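Local atomic coordinates of putative hemin transport system, substrate-binding protein (PDB entry 5GIZ), a protein that binds heme in the periplasm as the substrate-binding protein of a bacterial heme-uptake system and probably hands it on for import. Residues A[128-139]-A[252-263]. Residues are numbered along the deposited sequence; the frame is centred on the assembly and turned at random.
Sequences FDRDWQAARDAV and GPRLPLAVTTLH. With SO4 (sulfate ion), chain C.
Pro-256 O, against which the methyl of Ala-135 packs, is gripped by two donors of its own helix: Thr-260 OG1 at 2.8 Å and Thr-260 N, arriving from opposite faces of the carbonyl plane. With its chi1 of -60° setting OG1 beside the backbone N, Thr-260 folds its hydroxyl back on that carbonyl, and the same oxygen lies 3.4 Å from Ala-135 CB. No direct hydrogen bond joins the two segments, whose helical parts 128-139 and 255-263 run nearly parallel, 14° apart, with axes 8.5 Å from each other at their closest. The Pro-256 ring fits as a knob into a hole formed by Phe-128, Asp-131, Trp-132 and Ala-135. Its CG lies over one face of the Phe-128 phenyl, displaced toward the rim, while Pro-253 O approaches the edge of that phenyl near its plane. The indole of Trp-132 swings out with CG anti to the backbone N (chi1 -177°) and meets its neighbours along one edge: CZ3 comes 3.8 Å from Val-259 CG2, and CE3 abuts Pro-256 CA. Arg-136 lays its CG and guanidinium over the indole, and NH2 hydrogen-bonds at the guanidinium edge to sulfate O3 (3.1 Å), an ion probably from the crystallisation liquor that Tyr-178 OH also binds. Farther along, Val-139 CA sits over a face of the His-263 imidazole, a CH-pi contact 3.8 Å from the ring centroid, while His-263 NE2 is hydrogen-bonded to Arg-142 O. At the other end, a water 2.8 Å from Asp-131 OD2 reaches Pro-253 O through a weak bond. Helix 118-141 thus lies along helix 255-269, consistent with the long interdomain helix linking the two lobes in periplasmic binding proteins of the heme and siderophore family.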
loop_
_atom_site.group_PDB
_atom_site.type_symbol
_atom_site.label_atom_id
_atom_site.label_comp_id
_atom_site.label_asym_id
_atom_site.label_seq_id
_atom_site.Cartn_x
_atom_site.Cartn_y
_atom_site.Cartn_z
ATOM N N PHE A 128 -16.964 -3.752 0.270
ATOM C CA PHE A 128 -15.978 -2.725 0.419
ATOM C C PHE A 128 -16.632 -1.381 0.751
ATOM O O PHE A 128 -16.222 -0.687 1.694
ATOM C CB PHE A 128 -15.132 -2.634 -0.851
ATOM C CG PHE A 128 -14.122 -1.571 -0.803
ATOM C CD1 PHE A 128 -14.435 -0.284 -1.194
ATOM C CD2 PHE A 128 -12.816 -1.833 -0.397
ATOM C CE1 PHE A 128 -13.508 0.721 -1.211
ATOM C CE2 PHE A 128 -11.882 -0.835 -0.400
ATOM C CZ PHE A 128 -12.205 0.454 -0.809
ATOM N N ASP A 129 -17.664 -1.017 -0.007
ATOM C CA ASP A 129 -18.337 0.267 0.195
ATOM C C ASP A 129 -19.022 0.388 1.541
ATOM O O ASP A 129 -18.954 1.421 2.175
ATOM C CB ASP A 129 -19.367 0.530 -0.906
ATOM C CG ASP A 129 -18.745 0.908 -2.240
ATOM O OD1 ASP A 129 -17.518 1.169 -2.319
ATOM O OD2 ASP A 129 -19.486 0.989 -3.278
ATOM N N ARG A 130 -19.597 -0.725 2.029
ATOM C CA ARG A 130 -20.201 -0.759 3.354
ATOM C C ARG A 130 -19.109 -0.586 4.400
ATOM O O ARG A 130 -19.245 0.198 5.343
ATOM C CB ARG A 130 -20.969 -2.082 3.517
ATOM C CG ARG A 130 -21.703 -2.261 4.815
ATOM C CD ARG A 130 -22.620 -3.474 4.696
ATOM N NE ARG A 130 -21.921 -4.756 4.451
ATOM C CZ ARG A 130 -22.060 -5.558 3.382
ATOM N NH1 ARG A 130 -22.882 -5.263 2.364
ATOM N NH2 ARG A 130 -21.363 -6.707 3.330
ATOM N N ASP A 131 -18.035 -1.331 4.244
ATOM C CA ASP A 131 -16.952 -1.201 5.196
ATOM C C ASP A 131 -16.321 0.193 5.179
ATOM O O ASP A 131 -15.910 0.743 6.227
ATOM C CB ASP A 131 -15.882 -2.248 4.944
ATOM C CG ASP A 131 -16.351 -3.660 5.248
ATOM O OD1 ASP A 131 -17.357 -3.874 5.925
ATOM O OD2 ASP A 131 -15.691 -4.587 4.825
ATOM N N TRP A 132 -16.201 0.760 3.984
ATOM C CA TRP A 132 -15.655 2.101 3.876
ATOM C C TRP A 132 -16.509 3.140 4.626
ATOM O O TRP A 132 -15.991 4.000 5.321
ATOM C CB TRP A 132 -15.489 2.470 2.440
ATOM C CG TRP A 132 -14.855 3.826 2.261
ATOM C CD1 TRP A 132 -15.400 4.866 1.625
ATOM C CD2 TRP A 132 -13.563 4.260 2.713
ATOM N NE1 TRP A 132 -14.554 5.936 1.660
ATOM C CE2 TRP A 132 -13.426 5.604 2.340
ATOM C CE3 TRP A 132 -12.541 3.652 3.428
ATOM C CZ2 TRP A 132 -12.283 6.344 2.580
ATOM C CZ3 TRP A 132 -11.408 4.409 3.721
ATOM C CH2 TRP A 132 -11.277 5.733 3.261
ATOM N N GLN A 133 -17.818 3.087 4.453
ATOM C CA GLN A 133 -18.661 3.999 5.180
ATOM C C GLN A 133 -18.500 3.859 6.702
ATOM O O GLN A 133 -18.426 4.848 7.420
ATOM C CB GLN A 133 -20.138 3.824 4.782
ATOM C CG GLN A 133 -21.042 4.811 5.499
ATOM C CD GLN A 133 -20.760 6.245 5.096
ATOM O OE1 GLN A 133 -20.890 6.591 3.919
ATOM N NE2 GLN A 133 -20.361 7.093 6.076
ATOM N N ALA A 134 -18.400 2.638 7.180
ATOM C CA ALA A 134 -18.149 2.369 8.604
ATOM C C ALA A 134 -16.829 2.956 9.041
ATOM O O ALA A 134 -16.729 3.506 10.109
ATOM C CB ALA A 134 -18.238 0.871 8.867
ATOM N N ALA A 135 -15.786 2.823 8.241
ATOM C CA ALA A 135 -14.480 3.381 8.571
ATOM C C ALA A 135 -14.560 4.922 8.622
ATOM O O ALA A 135 -14.065 5.559 9.552
ATOM C CB ALA A 135 -13.466 2.902 7.543
ATOM N N ARG A 136 -15.229 5.529 7.652
ATOM C CA ARG A 136 -15.446 6.978 7.655
ATOM C C ARG A 136 -16.128 7.397 8.959
ATOM O O ARG A 136 -15.711 8.358 9.579
ATOM C CB ARG A 136 -16.343 7.391 6.513
ATOM C CG ARG A 136 -15.701 7.371 5.171
ATOM C CD ARG A 136 -14.598 8.370 5.007
ATOM N NE ARG A 136 -14.479 8.788 3.605
ATOM C CZ ARG A 136 -13.589 9.686 3.159
ATOM N NH1 ARG A 136 -12.734 10.254 4.033
ATOM N NH2 ARG A 136 -13.575 10.015 1.859
ATOM N N ASP A 137 -17.172 6.657 9.344
ATOM C CA ASP A 137 -17.899 6.893 10.597
ATOM C C ASP A 137 -17.021 6.772 11.823
ATOM O O ASP A 137 -17.111 7.612 12.724
ATOM C CB ASP A 137 -19.094 5.926 10.763
ATOM C CG ASP A 137 -20.227 6.203 9.784
ATOM O OD1 ASP A 137 -20.192 7.263 9.079
ATOM O OD2 ASP A 137 -21.161 5.344 9.725
ATOM N N ALA A 138 -16.177 5.755 11.848
ATOM C CA ALA A 138 -15.273 5.537 12.991
ATOM C C ALA A 138 -14.289 6.719 13.143
ATOM O O ALA A 138 -14.035 7.237 14.235
ATOM C CB ALA A 138 -14.524 4.230 12.819
ATOM N N VAL A 139 -13.736 7.174 12.034
ATOM C CA VAL A 139 -12.779 8.289 12.035
ATOM C C VAL A 139 -13.454 9.594 12.449
ATOM O O VAL A 139 -12.944 10.332 13.312
ATOM C CB VAL A 139 -12.093 8.421 10.668
ATOM C CG1 VAL A 139 -11.241 9.678 10.581
ATOM C CG2 VAL A 139 -11.229 7.208 10.434
ATOM N N GLY A 252 -5.603 -1.302 -1.303
ATOM C CA GLY A 252 -6.347 -2.426 -1.775
ATOM C C GLY A 252 -7.648 -2.693 -1.027
ATOM O O GLY A 252 -8.187 -1.800 -0.346
ATOM N N PRO A 253 -8.180 -3.916 -1.129
ATOM C CA PRO A 253 -9.506 -4.171 -0.584
ATOM C C PRO A 253 -9.594 -4.059 0.923
ATOM O O PRO A 253 -10.672 -4.109 1.480
ATOM C CB PRO A 253 -9.869 -5.566 -1.110
ATOM C CG PRO A 253 -8.562 -6.167 -1.448
ATOM C CD PRO A 253 -7.648 -5.079 -1.863
ATOM N N ARG A 254 -8.452 -4.004 1.609
ATOM C CA ARG A 254 -8.454 -3.793 3.071
ATOM C C ARG A 254 -8.376 -2.355 3.488
ATOM O O ARG A 254 -8.218 -2.042 4.657
ATOM C CB ARG A 254 -7.294 -4.569 3.741
ATOM C CG ARG A 254 -7.389 -6.081 3.640
ATOM C CD ARG A 254 -6.263 -6.810 4.390
ATOM N NE ARG A 254 -4.971 -6.577 3.781
ATOM C CZ ARG A 254 -3.776 -6.777 4.386
ATOM N NH1 ARG A 254 -3.716 -7.102 5.675
ATOM N NH2 ARG A 254 -2.650 -6.586 3.720
ATOM N N LEU A 255 -8.546 -1.444 2.525
ATOM C CA LEU A 255 -8.422 -0.022 2.840
ATOM C C LEU A 255 -9.278 0.385 4.074
ATOM O O LEU A 255 -8.812 1.090 4.930
ATOM C CB LEU A 255 -8.764 0.861 1.631
ATOM C CG LEU A 255 -8.576 2.355 1.880
ATOM C CD1 LEU A 255 -7.146 2.797 2.035
ATOM C CD2 LEU A 255 -9.215 3.138 0.752
ATOM N N PRO A 256 -10.548 -0.024 4.145
ATOM C CA PRO A 256 -11.377 0.390 5.283
ATOM C C PRO A 256 -10.797 -0.068 6.620
ATOM O O PRO A 256 -10.727 0.737 7.555
ATOM C CB PRO A 256 -12.717 -0.244 4.987
ATOM C CG PRO A 256 -12.732 -0.365 3.481
ATOM C CD PRO A 256 -11.325 -0.813 3.165
ATOM N N LEU A 257 -10.296 -1.288 6.670
ATOM C CA LEU A 257 -9.651 -1.787 7.892
ATOM C C LEU A 257 -8.351 -1.120 8.164
ATOM O O LEU A 257 -8.035 -0.815 9.309
ATOM C CB LEU A 257 -9.452 -3.296 7.792
ATOM C CG LEU A 257 -8.868 -3.988 9.027
ATOM C CD1 LEU A 257 -9.765 -3.857 10.231
ATOM C CD2 LEU A 257 -8.576 -5.427 8.637
ATOM N N ALA A 258 -7.567 -0.866 7.121
ATOM C CA ALA A 258 -6.320 -0.152 7.282
ATOM C C ALA A 258 -6.506 1.261 7.852
ATOM O O ALA A 258 -5.774 1.685 8.741
ATOM C CB ALA A 258 -5.579 -0.075 5.969
ATOM N N VAL A 259 -7.471 1.998 7.310
ATOM C CA VAL A 259 -7.786 3.321 7.829
ATOM C C VAL A 259 -8.331 3.222 9.287
ATOM O O VAL A 259 -7.886 3.968 10.135
ATOM C CB VAL A 259 -8.764 4.025 6.900
ATOM C CG1 VAL A 259 -9.326 5.298 7.540
ATOM C CG2 VAL A 259 -8.101 4.395 5.586
ATOM N N THR A 260 -9.209 2.273 9.593
ATOM C CA THR A 260 -9.694 2.113 10.945
ATOM C C THR A 260 -8.527 1.809 11.884
ATOM O O THR A 260 -8.466 2.320 13.010
ATOM C CB THR A 260 -10.723 0.975 10.977
ATOM O OG1 THR A 260 -11.787 1.321 10.096
ATOM C CG2 THR A 260 -11.294 0.788 12.355
ATOM N N THR A 261 -7.592 0.980 11.447
ATOM C CA THR A 261 -6.487 0.570 12.258
ATOM C C THR A 261 -5.512 1.679 12.493
ATOM O O THR A 261 -5.074 1.917 13.653
ATOM C CB THR A 261 -5.747 -0.617 11.614
ATOM O OG1 THR A 261 -6.682 -1.716 11.455
ATOM C CG2 THR A 261 -4.570 -1.122 12.457
ATOM N N LEU A 262 -5.189 2.425 11.434
ATOM C CA LEU A 262 -4.345 3.597 11.635
ATOM C C LEU A 262 -4.981 4.623 12.615
ATOM O O LEU A 262 -4.336 5.151 13.495
ATOM C CB LEU A 262 -4.085 4.263 10.300
ATOM C CG LEU A 262 -3.170 5.498 10.395
ATOM C CD1 LEU A 262 -1.858 5.156 11.069
ATOM C CD2 LEU A 262 -2.947 6.072 9.008
ATOM N N HIS A 263 -6.268 4.877 12.443
ATOM C CA HIS A 263 -6.972 5.814 13.316
ATOM C C HIS A 263 -6.961 5.294 14.788
ATOM O O HIS A 263 -6.704 6.057 15.704
ATOM C CB HIS A 263 -8.425 5.983 12.844
ATOM C CG HIS A 263 -9.273 6.803 13.743
ATOM N ND1 HIS A 263 -10.118 6.216 14.652
ATOM C CD2 HIS A 263 -9.449 8.140 13.857
ATOM C CE1 HIS A 263 -10.760 7.163 15.319
ATOM N NE2 HIS A 263 -10.422 8.333 14.813
HETATM S S SO4 C . -11.039 11.380 -1.031
HETATM O O1 SO4 C . -11.219 9.992 -1.278
HETATM O O2 SO4 C . -11.684 12.241 -2.071
HETATM O O3 SO4 C . -11.510 11.760 0.308
HETATM O O4 SO4 C . -9.680 11.816 -1.067
HETATM O O HOH W 1 -13.444 -3.846 3.333
#